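PDB 5X2H: CRISPR-associated endonuclease Cas9 from Campylobacter jejuni subsp. jejuni serotype O:2, which uses a guide RNA to find matching DNA of viruses and plasmids and cuts its two strands with separate RuvC-like and HNH nuclease domains. Local coordinates for residues F737-D742 and K809-Y814; F682-F687 and F695-I700; K133-D138 and I201-L206. One frame throughout, in Å; residues are numbered along the deposited sequence.

Interaction 1: residues F737-D742 and K809-Y814. With nucleotides of chain D.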
loop_
_atom_site.group_PDB
_atom_site.type_symbol
_atom_site.label_atom_id
_atom_site.label_comp_id
_atom_site.label_asym_id
_atom_site.label_seq_id
_atom_site.Cartn_x
_atom_site.Cartn_y
_atom_site.Cartn_z
ATOM N N PHE A 737 -10.364 31.978 9.669
ATOM C CA PHE A 737 -9.592 31.113 8.785
ATOM C C PHE A 737 -9.768 29.673 9.247
ATOM O O PHE A 737 -10.262 29.405 10.346
ATOM C CB PHE A 737 -8.111 31.499 8.764
ATOM C CG PHE A 737 -7.552 31.845 10.116
ATOM C CD1 PHE A 737 -7.201 30.853 11.012
ATOM C CD2 PHE A 737 -7.374 33.168 10.486
ATOM C CE1 PHE A 737 -6.685 31.172 12.252
ATOM C CE2 PHE A 737 -6.859 33.493 11.722
ATOM C CZ PHE A 737 -6.513 32.495 12.607
ATOM N N SER A 738 -9.361 28.747 8.384
ATOM C CA SER A 738 -9.350 27.325 8.689
ATOM C C SER A 738 -7.915 26.880 8.916
ATOM O O SER A 738 -7.019 27.242 8.144
ATOM C CB SER A 738 -9.982 26.511 7.558
ATOM O OG SER A 738 -11.337 26.875 7.367
ATOM N N LEU A 739 -7.696 26.102 9.972
ATOM C CA LEU A 739 -6.378 25.578 10.291
ATOM C C LEU A 739 -6.337 24.079 10.039
ATOM O O LEU A 739 -7.281 23.355 10.367
ATOM C CB LEU A 739 -6.000 25.868 11.745
ATOM C CG LEU A 739 -5.916 27.338 12.148
ATOM C CD1 LEU A 739 -5.443 27.464 13.586
ATOM C CD2 LEU A 739 -4.997 28.101 11.196
ATOM N N TYR A 740 -5.240 23.629 9.445
ATOM C CA TYR A 740 -4.935 22.222 9.259
ATOM C C TYR A 740 -3.618 21.935 9.962
ATOM O O TYR A 740 -2.887 22.853 10.347
ATOM C CB TYR A 740 -4.841 21.858 7.769
ATOM C CG TYR A 740 -6.006 22.348 6.936
ATOM C CD1 TYR A 740 -6.054 23.658 6.475
ATOM C CD2 TYR A 740 -7.053 21.499 6.601
ATOM C CE1 TYR A 740 -7.117 24.114 5.712
ATOM C CE2 TYR A 740 -8.122 21.944 5.836
ATOM C CZ TYR A 740 -8.148 23.252 5.395
ATOM O OH TYR A 740 -9.204 23.702 4.635
ATOM N N LYS A 741 -3.317 20.651 10.131
ATOM C CA LYS A 741 -2.044 20.270 10.728
ATOM C C LYS A 741 -0.891 20.895 9.953
ATOM O O LYS A 741 -0.843 20.820 8.721
ATOM C CB LYS A 741 -1.909 18.748 10.765
ATOM C CG LYS A 741 -2.814 18.090 11.800
ATOM C CD LYS A 741 -2.610 16.585 11.863
ATOM C CE LYS A 741 -3.435 15.970 12.983
ATOM N NZ LYS A 741 -4.882 16.312 12.867
ATOM N N ASP A 742 0.019 21.535 10.690
ATOM C CA ASP A 742 1.190 22.238 10.170
ATOM C C ASP A 742 0.840 23.519 9.421
ATOM O O ASP A 742 1.648 24.010 8.625
ATOM C CB ASP A 742 2.053 21.329 9.287
ATOM C CG ASP A 742 2.821 20.305 10.093
ATOM O OD1 ASP A 742 3.131 20.588 11.271
ATOM O OD2 ASP A 742 3.111 19.218 9.555
ATOM N N LYS A 809 -4.124 37.520 22.194
ATOM C CA LYS A 809 -4.043 38.906 21.748
ATOM C C LYS A 809 -3.857 38.986 20.238
ATOM O O LYS A 809 -4.407 39.882 19.586
ATOM C CB LYS A 809 -2.908 39.620 22.485
ATOM C CG LYS A 809 -2.674 41.045 22.034
ATOM C CD LYS A 809 -1.582 41.713 22.861
ATOM C CE LYS A 809 -1.280 43.109 22.347
ATOM N NZ LYS A 809 -0.282 43.811 23.204
ATOM N N VAL A 810 -3.094 38.056 19.666
ATOM C CA VAL A 810 -2.881 37.965 18.225
ATOM C C VAL A 810 -3.119 36.521 17.801
ATOM O O VAL A 810 -2.631 35.590 18.453
ATOM C CB VAL A 810 -1.466 38.424 17.821
ATOM C CG1 VAL A 810 -1.195 38.112 16.353
ATOM C CG2 VAL A 810 -1.293 39.909 18.092
ATOM N N PHE A 811 -3.877 36.334 16.721
ATOM C CA PHE A 811 -4.178 34.995 16.207
ATOM C C PHE A 811 -4.448 35.156 14.710
ATOM O O PHE A 811 -5.581 35.416 14.297
ATOM C CB PHE A 811 -5.358 34.371 16.938
ATOM C CG PHE A 811 -5.480 32.884 16.749
ATOM C CD1 PHE A 811 -4.512 32.174 16.058
ATOM C CD2 PHE A 811 -6.571 32.195 17.255
ATOM C CE1 PHE A 811 -4.627 30.804 15.881
ATOM C CE2 PHE A 811 -6.691 30.823 17.082
ATOM C CZ PHE A 811 -5.716 30.128 16.394
ATOM N N GLU A 812 -3.390 35.010 13.909
ATOM C CA GLU A 812 -3.435 35.275 12.478
ATOM C C GLU A 812 -2.856 34.092 11.714
ATOM O O GLU A 812 -1.949 33.410 12.193
ATOM C CB GLU A 812 -2.654 36.547 12.119
ATOM C CG GLU A 812 -3.023 37.778 12.937
ATOM C CD GLU A 812 -4.117 38.608 12.294
ATOM O OE1 GLU A 812 -4.360 38.442 11.079
ATOM O OE2 GLU A 812 -4.733 39.430 13.005
ATOM N N LYS A 813 -3.377 33.865 10.511
ATOM C CA LYS A 813 -2.931 32.765 9.667
ATOM C C LYS A 813 -1.947 33.270 8.620
ATOM O O LYS A 813 -2.134 34.345 8.043
ATOM C CB LYS A 813 -4.115 32.075 8.982
ATOM C CG LYS A 813 -3.722 30.877 8.113
ATOM C CD LYS A 813 -4.915 30.279 7.378
ATOM C CE LYS A 813 -4.519 29.005 6.644
ATOM N NZ LYS A 813 -5.667 28.375 5.925
ATOM N N TYR A 814 -0.892 32.493 8.391
ATOM C CA TYR A 814 0.100 32.778 7.365
ATOM C C TYR A 814 0.275 31.549 6.481
ATOM O O TYR A 814 -0.292 30.483 6.740
ATOM C CB TYR A 814 1.442 33.192 7.982
ATOM C CG TYR A 814 1.482 34.626 8.455
ATOM C CD1 TYR A 814 0.746 35.037 9.560
ATOM C CD2 TYR A 814 2.263 35.569 7.802
ATOM C CE1 TYR A 814 0.783 36.351 9.994
ATOM C CE2 TYR A 814 2.307 36.882 8.228
ATOM C CZ TYR A 814 1.565 37.269 9.321
ATOM O OH TYR A 814 1.608 38.578 9.746
ATOM P P DA D 3 -6.092 14.929 16.208
ATOM O OP1 DA D 3 -6.241 14.850 14.739
ATOM O OP2 DA D 3 -5.625 16.189 16.828
ATOM O "O5'" DA D 3 -7.469 14.523 16.912
ATOM C "C5'" DA D 3 -8.036 13.233 16.663
ATOM C "C4'" DA D 3 -8.648 12.644 17.926
ATOM O "O4'" DA D 3 -7.610 12.055 18.755
ATOM C "C3'" DA D 3 -9.400 13.640 18.811
ATOM O "O3'" DA D 3 -10.630 13.076 19.227
ATOM C "C2'" DA D 3 -8.446 13.869 19.986
ATOM C "C1'" DA D 3 -7.728 12.529 20.080
ATOM N N9 DA D 3 -6.385 12.621 20.660
ATOM C C8 DA D 3 -5.361 13.429 20.247
ATOM N N7 DA D 3 -4.260 13.294 20.953
ATOM C C5 DA D 3 -4.585 12.330 21.893
ATOM C C6 DA D 3 -3.851 11.740 22.944
ATOM N N6 DA D 3 -2.582 12.055 23.224
ATOM N N1 DA D 3 -4.474 10.811 23.697
ATOM C C2 DA D 3 -5.743 10.500 23.416
ATOM N N3 DA D 3 -6.534 10.985 22.459
ATOM C C4 DA D 3 -5.889 11.903 21.725
HETATM O O HOH W 1 -8.844 29.798 5.749
#
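Phe737 and Lys813 carry most of this contact, sliding past each other in opposite directions. Lys813 lays its CB over one face of the Phe737 ring, a CH-pi contact with CB 3.8 Å from the ring centroid and displaced toward the rim. Its CG stands anti to the backbone N (chi1 -178°), and the rest of the chain runs out fully extended, its CD passing close to Phe737 CB. The ammonium group at the end donates a hydrogen bond from Lys813 NZ to Ser738 O, 2.8 Å long. Lysine suits the place because its methylene groups pack on the aromatic face while its charged end satisfies a main-chain oxygen. A water that takes a hydrogen bond from Ser738 N (2.9 Å) is held only weakly by the same NZ.

Farther round the Phe737 ring, Phe811 O lies at its edge, in plane, 3.5 Å from Phe737 CE2. The two phenylalanines make a T-shaped pair: Phe737 turns its edge, led by CZ, onto the face of Phe811, with ring centroids 5.4 Å apart and planes at 82°. Leu739 meets Phe811 tip to tip, Leu739 CD1 against Phe811 CZ at 3.9 Å, extending the apolar patch.

In the next shell, Ser738 OG is hydrogen-bonded to Asp685 OD1, and Glu812 OE1 forms a salt bridge with Lys824 NZ. Beyond the strand, Lys741 turns at its last torsion and donates from NZ to OP1 of nucleotide DA3 of DNA chain D at 2.7 Å.

The two strands belong to different sheets, and their short segments cross at 74°. Strand 733-740 borders strand 683-689 in a three-stranded antiparallel sheet, whereas strand 810-816, in the PI-CTD family region, lies beside strand 744-748 in a six-stranded one.

Interaction 2: residues F682-F687 and F695-I700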
loop_
_atom_site.group_PDB
_atom_site.type_symbol
_atom_site.label_atom_id
_atom_site.label_comp_id
_atom_site.label_asym_id
_atom_site.label_seq_id
_atom_site.Cartn_x
_atom_site.Cartn_y
_atom_site.Cartn_z
ATOM N N PHE A 682 -8.872 16.758 11.020
ATOM C CA PHE A 682 -8.001 17.294 9.984
ATOM C C PHE A 682 -8.101 18.805 9.844
ATOM O O PHE A 682 -7.225 19.408 9.214
ATOM C CB PHE A 682 -8.294 16.624 8.633
ATOM C CG PHE A 682 -9.579 17.076 7.975
ATOM C CD1 PHE A 682 -10.786 16.473 8.289
ATOM C CD2 PHE A 682 -9.570 18.074 7.012
ATOM C CE1 PHE A 682 -11.964 16.875 7.674
ATOM C CE2 PHE A 682 -10.746 18.480 6.394
ATOM C CZ PHE A 682 -11.944 17.878 6.728
ATOM N N ARG A 683 -9.125 19.428 10.421
ATOM C CA ARG A 683 -9.360 20.849 10.221
ATOM C C ARG A 683 -10.051 21.428 11.450
ATOM O O ARG A 683 -10.828 20.746 12.123
ATOM C CB ARG A 683 -10.199 21.075 8.957
ATOM C CG ARG A 683 -10.597 22.510 8.671
ATOM C CD ARG A 683 -11.365 22.591 7.355
ATOM N NE ARG A 683 -12.470 23.542 7.412
ATOM C CZ ARG A 683 -13.373 23.692 6.450
ATOM N NH1 ARG A 683 -13.303 22.952 5.350
ATOM N NH2 ARG A 683 -14.347 24.579 6.587
ATOM N N VAL A 684 -9.744 22.689 11.747
ATOM C CA VAL A 684 -10.449 23.450 12.772
ATOM C C VAL A 684 -10.704 24.849 12.229
ATOM O O VAL A 684 -9.802 25.476 11.662
ATOM C CB VAL A 684 -9.670 23.501 14.104
ATOM C CG1 VAL A 684 -8.266 24.046 13.899
ATOM C CG2 VAL A 684 -10.418 24.335 15.127
ATOM N N ASP A 685 -11.935 25.328 12.377
ATOM C CA ASP A 685 -12.327 26.637 11.876
ATOM C C ASP A 685 -12.334 27.629 13.031
ATOM O O ASP A 685 -13.007 27.408 14.043
ATOM C CB ASP A 685 -13.695 26.575 11.198
ATOM C CG ASP A 685 -13.659 25.805 9.889
ATOM O OD1 ASP A 685 -12.551 25.410 9.459
ATOM O OD2 ASP A 685 -14.737 25.595 9.293
ATOM N N ILE A 686 -11.582 28.715 12.876
ATOM C CA ILE A 686 -11.407 29.717 13.919
ATOM C C ILE A 686 -12.368 30.865 13.659
ATOM O O ILE A 686 -12.410 31.413 12.550
ATOM C CB ILE A 686 -9.954 30.216 13.973
ATOM C CG1 ILE A 686 -9.013 29.056 14.306
ATOM C CG2 ILE A 686 -9.808 31.352 14.980
ATOM C CD1 ILE A 686 -9.413 28.283 15.548
ATOM N N PHE A 687 -13.148 31.219 14.673
ATOM C CA PHE A 687 -14.064 32.344 14.622
ATOM C C PHE A 687 -13.632 33.395 15.635
ATOM O O PHE A 687 -12.807 33.146 16.518
ATOM C CB PHE A 687 -15.506 31.906 14.905
ATOM C CG PHE A 687 -16.127 31.103 13.803
ATOM C CD1 PHE A 687 -15.797 29.768 13.627
ATOM C CD2 PHE A 687 -17.056 31.678 12.952
ATOM C CE1 PHE A 687 -16.371 29.025 12.617
ATOM C CE2 PHE A 687 -17.638 30.937 11.941
ATOM C CZ PHE A 687 -17.295 29.610 11.773
ATOM N N PHE A 695 -11.742 34.461 20.634
ATOM C CA PHE A 695 -11.669 33.469 19.572
ATOM C C PHE A 695 -12.397 32.191 19.968
ATOM O O PHE A 695 -12.502 31.849 21.149
ATOM C CB PHE A 695 -10.213 33.158 19.216
ATOM C CG PHE A 695 -9.488 34.320 18.599
ATOM C CD1 PHE A 695 -9.585 34.569 17.240
ATOM C CD2 PHE A 695 -8.732 35.180 19.385
ATOM C CE1 PHE A 695 -8.929 35.646 16.669
ATOM C CE2 PHE A 695 -8.073 36.258 18.823
ATOM C CZ PHE A 695 -8.171 36.493 17.460
ATOM N N TYR A 696 -12.913 31.495 18.954
ATOM C CA TYR A 696 -13.693 30.281 19.135
ATOM C C TYR A 696 -13.357 29.308 18.015
ATOM O O TYR A 696 -13.058 29.715 16.888
ATOM C CB TYR A 696 -15.196 30.592 19.167
ATOM C CG TYR A 696 -15.588 31.506 20.309
ATOM C CD1 TYR A 696 -15.602 32.889 20.149
ATOM C CD2 TYR A 696 -15.924 30.991 21.554
ATOM C CE1 TYR A 696 -15.950 33.731 21.197
ATOM C CE2 TYR A 696 -16.274 31.826 22.609
ATOM C CZ TYR A 696 -16.286 33.195 22.423
ATOM O OH TYR A 696 -16.632 34.028 23.466
ATOM N N ALA A 697 -13.400 28.013 18.335
ATOM C CA ALA A 697 -12.928 26.981 17.423
ATOM C C ALA A 697 -13.994 25.919 17.207
ATOM O O ALA A 697 -14.617 25.445 18.162
ATOM C CB ALA A 697 -11.649 26.321 17.942
ATOM N N VAL A 698 -14.180 25.538 15.947
ATOM C CA VAL A 698 -15.090 24.475 15.544
ATOM C C VAL A 698 -14.235 23.304 15.052
ATOM O O VAL A 698 -13.571 23.423 14.013
ATOM C CB VAL A 698 -16.068 24.943 14.460
ATOM C CG1 VAL A 698 -16.954 23.786 14.006
ATOM C CG2 VAL A 698 -16.913 26.099 14.971
ATOM N N PRO A 699 -14.212 22.178 15.761
ATOM C CA PRO A 699 -13.406 21.039 15.303
ATOM C C PRO A 699 -14.123 20.273 14.205
ATOM O O PRO A 699 -15.340 20.068 14.254
ATOM C CB PRO A 699 -13.249 20.192 16.572
ATOM C CG PRO A 699 -14.503 20.474 17.349
ATOM C CD PRO A 699 -14.939 21.883 17.006
ATOM N N ILE A 700 -13.355 19.855 13.199
ATOM C CA ILE A 700 -13.886 19.200 12.008
ATOM C C ILE A 700 -13.130 17.892 11.799
ATOM O O ILE A 700 -11.907 17.902 11.614
ATOM C CB ILE A 700 -13.778 20.099 10.765
ATOM C CG1 ILE A 700 -14.523 21.416 11.004
ATOM C CG2 ILE A 700 -14.324 19.386 9.538
ATOM C CD1 ILE A 700 -14.510 22.355 9.820
#
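A beta hairpin brings strands 683-689 and 695-700 together, and its backbone bonds pair Arg683 with Ile700, Asp685 with Val698 and Phe687 with Tyr696. The bond from Phe687 N to Tyr696 O is short and almost straight, 2.7 Å with an N-H...O angle of 177°. At the far end, Arg683 N reaches Ile700 O only weakly, at 3.4 Å, where Phe682 and Arg683 both face Ile700 in a classic beta bulge.

Ile700 is the side chain most enclosed by the pairing. It lies alongside Arg683, pointing the same way, and its CD1 rests over one face of the guanidinium, 3.4 Å from NE. The same methyl packs against the carboxylate of Asp685, 3.3 Å from OD2, while CG2 touches Phe682 CE1 on another side. Isoleucine is apt here, since its two branches fill both places at once.

The hairpin supplies two of the three strands of an antiparallel sheet, with 683-689 in the middle and 733-740 on its other side. On the face bearing Arg683, Asp685 and Ile700, the arginine grips the aspartate side-on: NE bonds OD1 at 2.8 Å and NH2 bonds OD2 at 2.9 Å, each through a syn lone pair and close to the guanidinium plane. Arg830 adds a second salt bridge to OD2, so this buried carboxylate is probably kept ionised. The other face is apolar; the single methyl of Ala697, CB, is small enough to touch both Val684 CG2 (3.7 Å) and Ile686 CD1 (3.8 Å), and Phe763 packs on Val684, Ala697 and Pro699.

Interaction 3: residues K133-D138 and I201-L206. With nucleotides of chain B; nucleotides of chain C.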
loop_
_atom_site.group_PDB
_atom_site.type_symbol
_atom_site.label_atom_id
_atom_site.label_comp_id
_atom_site.label_asym_id
_atom_site.label_seq_id
_atom_site.Cartn_x
_atom_site.Cartn_y
_atom_site.Cartn_z
ATOM N N LYS A 133 -20.790 -20.261 6.234
ATOM C CA LYS A 133 -20.301 -18.999 6.785
ATOM C C LYS A 133 -18.810 -19.066 7.086
ATOM O O LYS A 133 -18.078 -18.102 6.840
ATOM C CB LYS A 133 -21.086 -18.625 8.042
ATOM C CG LYS A 133 -20.609 -17.326 8.672
ATOM C CD LYS A 133 -21.618 -16.746 9.641
ATOM C CE LYS A 133 -21.186 -15.348 10.070
ATOM N NZ LYS A 133 -22.025 -14.804 11.171
ATOM N N ARG A 134 -18.340 -20.194 7.621
ATOM C CA ARG A 134 -16.921 -20.410 7.913
ATOM C C ARG A 134 -16.515 -21.709 7.225
ATOM O O ARG A 134 -16.485 -22.776 7.843
ATOM C CB ARG A 134 -16.664 -20.436 9.422
ATOM C CG ARG A 134 -16.712 -19.051 10.059
ATOM C CD ARG A 134 -16.635 -19.108 11.578
ATOM N NE ARG A 134 -17.817 -19.737 12.158
ATOM C CZ ARG A 134 -18.974 -19.111 12.353
ATOM N NH1 ARG A 134 -19.107 -17.836 12.013
ATOM N NH2 ARG A 134 -19.998 -19.764 12.889
ATOM N N ARG A 135 -16.195 -21.607 5.935
ATOM C CA ARG A 135 -15.937 -22.774 5.103
ATOM C C ARG A 135 -14.507 -23.287 5.211
ATOM O O ARG A 135 -14.164 -24.254 4.525
ATOM C CB ARG A 135 -16.270 -22.457 3.638
ATOM C CG ARG A 135 -15.555 -21.239 3.077
ATOM C CD ARG A 135 -15.995 -20.941 1.646
ATOM N NE ARG A 135 -15.282 -19.800 1.077
ATOM C CZ ARG A 135 -15.483 -19.322 -0.148
ATOM N NH1 ARG A 135 -16.386 -19.883 -0.945
ATOM N NH2 ARG A 135 -14.781 -18.280 -0.576
ATOM N N GLY A 136 -13.670 -22.678 6.045
ATOM C CA GLY A 136 -12.335 -23.180 6.287
ATOM C C GLY A 136 -11.330 -22.721 5.248
ATOM O O GLY A 136 -11.658 -22.106 4.231
ATOM N N TYR A 137 -10.067 -23.045 5.514
ATOM C CA TYR A 137 -8.970 -22.595 4.671
ATOM C C TYR A 137 -8.796 -23.500 3.457
ATOM O O TYR A 137 -8.815 -24.728 3.569
ATOM C CB TYR A 137 -7.670 -22.546 5.472
ATOM C CG TYR A 137 -6.463 -22.263 4.615
ATOM C CD1 TYR A 137 -6.249 -20.999 4.084
ATOM C CD2 TYR A 137 -5.544 -23.263 4.326
ATOM C CE1 TYR A 137 -5.149 -20.737 3.292
ATOM C CE2 TYR A 137 -4.442 -23.009 3.536
ATOM C CZ TYR A 137 -4.249 -21.748 3.022
ATOM O OH TYR A 137 -3.151 -21.500 2.235
ATOM N N ASP A 138 -8.600 -22.880 2.292
ATOM C CA ASP A 138 -8.451 -23.600 1.027
ATOM C C ASP A 138 -6.980 -23.951 0.839
ATOM O O ASP A 138 -6.196 -23.176 0.290
ATOM C CB ASP A 138 -8.980 -22.759 -0.128
ATOM C CG ASP A 138 -8.967 -23.502 -1.452
ATOM O OD1 ASP A 138 -8.823 -24.744 -1.446
ATOM O OD2 ASP A 138 -9.099 -22.837 -2.502
ATOM N N ILE A 201 -9.303 -26.023 10.051
ATOM C CA ILE A 201 -9.501 -27.247 9.284
ATOM C C ILE A 201 -9.591 -26.888 7.807
ATOM O O ILE A 201 -10.258 -25.916 7.436
ATOM C CB ILE A 201 -10.766 -28.005 9.741
ATOM C CG1 ILE A 201 -10.630 -28.422 11.207
ATOM C CG2 ILE A 201 -11.022 -29.219 8.857
ATOM C CD1 ILE A 201 -11.826 -29.172 11.741
ATOM N N ALA A 202 -8.920 -27.677 6.967
ATOM C CA ALA A 202 -8.881 -27.400 5.536
ATOM C C ALA A 202 -10.283 -27.402 4.938
ATOM O O ALA A 202 -11.128 -28.233 5.284
ATOM C CB ALA A 202 -8.004 -28.427 4.818
ATOM N N GLN A 203 -10.515 -26.466 4.016
ATOM C CA GLN A 203 -11.844 -26.272 3.444
ATOM C C GLN A 203 -12.358 -27.523 2.735
ATOM O O GLN A 203 -13.569 -27.778 2.734
ATOM C CB GLN A 203 -11.811 -25.076 2.487
ATOM C CG GLN A 203 -13.058 -24.896 1.641
ATOM C CD GLN A 203 -13.053 -23.588 0.880
ATOM O OE1 GLN A 203 -13.392 -23.545 -0.302
ATOM N NE2 GLN A 203 -12.668 -22.509 1.555
ATOM N N SER A 204 -11.463 -28.322 2.144
ATOM C CA SER A 204 -11.901 -29.504 1.409
ATOM C C SER A 204 -12.622 -30.502 2.309
ATOM O O SER A 204 -13.503 -31.232 1.841
ATOM C CB SER A 204 -10.708 -30.177 0.730
ATOM O OG SER A 204 -9.802 -30.698 1.686
ATOM N N PHE A 205 -12.267 -30.551 3.596
ATOM C CA PHE A 205 -12.956 -31.459 4.507
ATOM C C PHE A 205 -14.375 -30.990 4.798
ATOM O O PHE A 205 -15.277 -31.819 4.964
ATOM C CB PHE A 205 -12.167 -31.611 5.809
ATOM C CG PHE A 205 -10.892 -32.391 5.656
ATOM C CD1 PHE A 205 -10.924 -33.725 5.287
ATOM C CD2 PHE A 205 -9.663 -31.793 5.887
ATOM C CE1 PHE A 205 -9.755 -34.450 5.144
ATOM C CE2 PHE A 205 -8.490 -32.511 5.748
ATOM C CZ PHE A 205 -8.536 -33.843 5.375
ATOM N N LEU A 206 -14.596 -29.676 4.856
ATOM C CA LEU A 206 -15.948 -29.173 5.066
ATOM C C LEU A 206 -16.802 -29.331 3.816
ATOM O O LEU A 206 -18.024 -29.491 3.917
ATOM C CB LEU A 206 -15.896 -27.712 5.515
ATOM C CG LEU A 206 -15.383 -27.514 6.946
ATOM C CD1 LEU A 206 -14.503 -26.297 7.040
ATOM C CD2 LEU A 206 -16.545 -27.405 7.923
ATOM P P G B 18 -13.320 -16.843 2.816
ATOM O OP1 G B 18 -14.527 -17.709 2.787
ATOM O OP2 G B 18 -13.470 -15.381 3.039
ATOM O "O5'" G B 18 -12.327 -17.414 3.918
ATOM C "C5'" G B 18 -11.881 -18.759 3.844
ATOM C "C4'" G B 18 -10.789 -19.038 4.841
ATOM O "O4'" G B 18 -9.652 -18.167 4.597
ATOM C "C3'" G B 18 -11.130 -18.781 6.297
ATOM O "O3'" G B 18 -11.908 -19.813 6.875
ATOM C "C2'" G B 18 -9.752 -18.627 6.922
ATOM O "O2'" G B 18 -9.131 -19.894 7.078
ATOM C "C1'" G B 18 -9.015 -17.866 5.822
ATOM N N9 G B 18 -9.076 -16.414 6.058
ATOM C C8 G B 18 -9.888 -15.487 5.450
ATOM N N7 G B 18 -9.701 -14.279 5.909
ATOM C C5 G B 18 -8.719 -14.422 6.884
ATOM C C6 G B 18 -8.103 -13.458 7.723
ATOM O O6 G B 18 -8.325 -12.244 7.768
ATOM N N1 G B 18 -7.151 -14.034 8.561
ATOM C C2 G B 18 -6.834 -15.373 8.586
ATOM N N2 G B 18 -5.891 -15.757 9.460
ATOM N N3 G B 18 -7.404 -16.281 7.809
ATOM C C4 G B 18 -8.329 -15.737 6.990
ATOM P P G B 19 -13.012 -19.470 7.992
ATOM O OP1 G B 19 -13.651 -20.757 8.371
ATOM O OP2 G B 19 -13.865 -18.354 7.519
ATOM O "O5'" G B 19 -12.148 -18.968 9.234
ATOM C "C5'" G B 19 -11.249 -19.858 9.875
ATOM C "C4'" G B 19 -10.393 -19.184 10.919
ATOM O "O4'" G B 19 -9.551 -18.156 10.333
ATOM C "C3'" G B 19 -11.094 -18.447 12.041
ATOM O "O3'" G B 19 -11.715 -19.295 12.990
ATOM C "C2'" G B 19 -9.956 -17.614 12.611
ATOM O "O2'" G B 19 -9.078 -18.435 13.364
ATOM C "C1'" G B 19 -9.231 -17.197 11.329
ATOM N N9 G B 19 -9.658 -15.852 10.900
ATOM C C8 G B 19 -10.666 -15.508 10.036
ATOM N N7 G B 19 -10.804 -14.217 9.899
ATOM C C5 G B 19 -9.836 -13.675 10.733
ATOM C C6 G B 19 -9.504 -12.323 11.010
ATOM O O6 G B 19 -10.016 -11.297 10.550
ATOM N N1 G B 19 -8.460 -12.217 11.922
ATOM C C2 G B 19 -7.812 -13.277 12.504
ATOM N N2 G B 19 -6.827 -12.967 13.365
ATOM N N3 G B 19 -8.115 -14.545 12.254
ATOM C C4 G B 19 -9.126 -14.670 11.365
ATOM P P DA C 13 0.410 -19.451 8.040
ATOM O OP1 DA C 13 0.385 -20.852 8.511
ATOM O OP2 DA C 13 1.673 -18.677 8.043
ATOM O "O5'" DA C 13 -0.183 -19.411 6.561
ATOM C "C5'" DA C 13 -1.349 -20.154 6.255
ATOM C "C4'" DA C 13 -1.543 -20.252 4.756
ATOM O "O4'" DA C 13 -2.326 -19.123 4.292
ATOM C "C3'" DA C 13 -0.253 -20.246 3.933
ATOM O "O3'" DA C 13 -0.333 -21.233 2.913
ATOM C "C2'" DA C 13 -0.207 -18.833 3.353
ATOM C "C1'" DA C 13 -1.685 -18.526 3.189
ATOM N N9 DA C 13 -1.996 -17.099 3.203
ATOM C C8 DA C 13 -1.462 -16.144 4.025
ATOM N N7 DA C 13 -1.942 -14.940 3.817
ATOM C C5 DA C 13 -2.860 -15.120 2.795
ATOM C C6 DA C 13 -3.715 -14.228 2.116
ATOM N N6 DA C 13 -3.775 -12.921 2.382
ATOM N N1 DA C 13 -4.505 -14.735 1.146
ATOM C C2 DA C 13 -4.440 -16.044 0.879
ATOM N N3 DA C 13 -3.679 -16.978 1.448
ATOM C C4 DA C 13 -2.909 -16.446 2.408
HETATM O O HOH W 2 -8.745 -27.459 1.454
#
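Gln203, at the start of helix 203-219, reaches across to Arg135 and Gly136, in the loop that follows helix 121-133. With CG anti to the backbone N (chi1 170°) and the chain extended beyond, its amide donates from NE2 to Gly136 O (2.9 Å), with that oxygen in the amide plane but NE2 itself above the carbonyl plane. Glutamine suits the place: its stem packs against Arg135 O while its tip supplies an N-H. Its backbone N also bonds Tyr137 O, though the modelled 2.5 Å is doubtfully short.

Arg135 lies beside Gln203, pointing the same way, with Arg135 CG 3.5 Å from Gln203 NE2 and the two planar groups 30° apart. Its NE bonds OP1 of G18 of the guide RNA, chain B, at 2.8 Å, and NH1 is held by Ala236 O and Tyr238 O. Gly136 N bonds OP1 of G19 of chain B (3.0 Å); its phi is positive, and a CB here would run into Ile201 O and Leu206 CD1, so glycine fits. Tyr137 brings its OH to 2.9 Å from O3' of DA13 of DNA chain C.

The loop thus leads from helix 121-133 over the start of helix 203-219, while Ile201 packs on helices 150-162 and 168-175.

Overall arrangement
Along the chain interaction 3 comes first, then interaction 2, then interaction 1. The last two are neighbours, their centres about 10 Å apart, and share the antiparallel sheet in which strand 683-689 lies between 695-700 and 733-740. Leu739 N to Val684 O (2.8 Å) is a probable hydrogen bond between them. Interaction 1 connects that sheet to the six-stranded one, so the two sheets pack together in the C-terminal part of the chain, whose Lys741 reaches DNA chain D. Interaction 3 belongs to a helical part, its centre about 56 Å from that of interaction 1, where its loop meets RNA chain B and DNA chain C; nucleic acid is thus contacted at widely separated places.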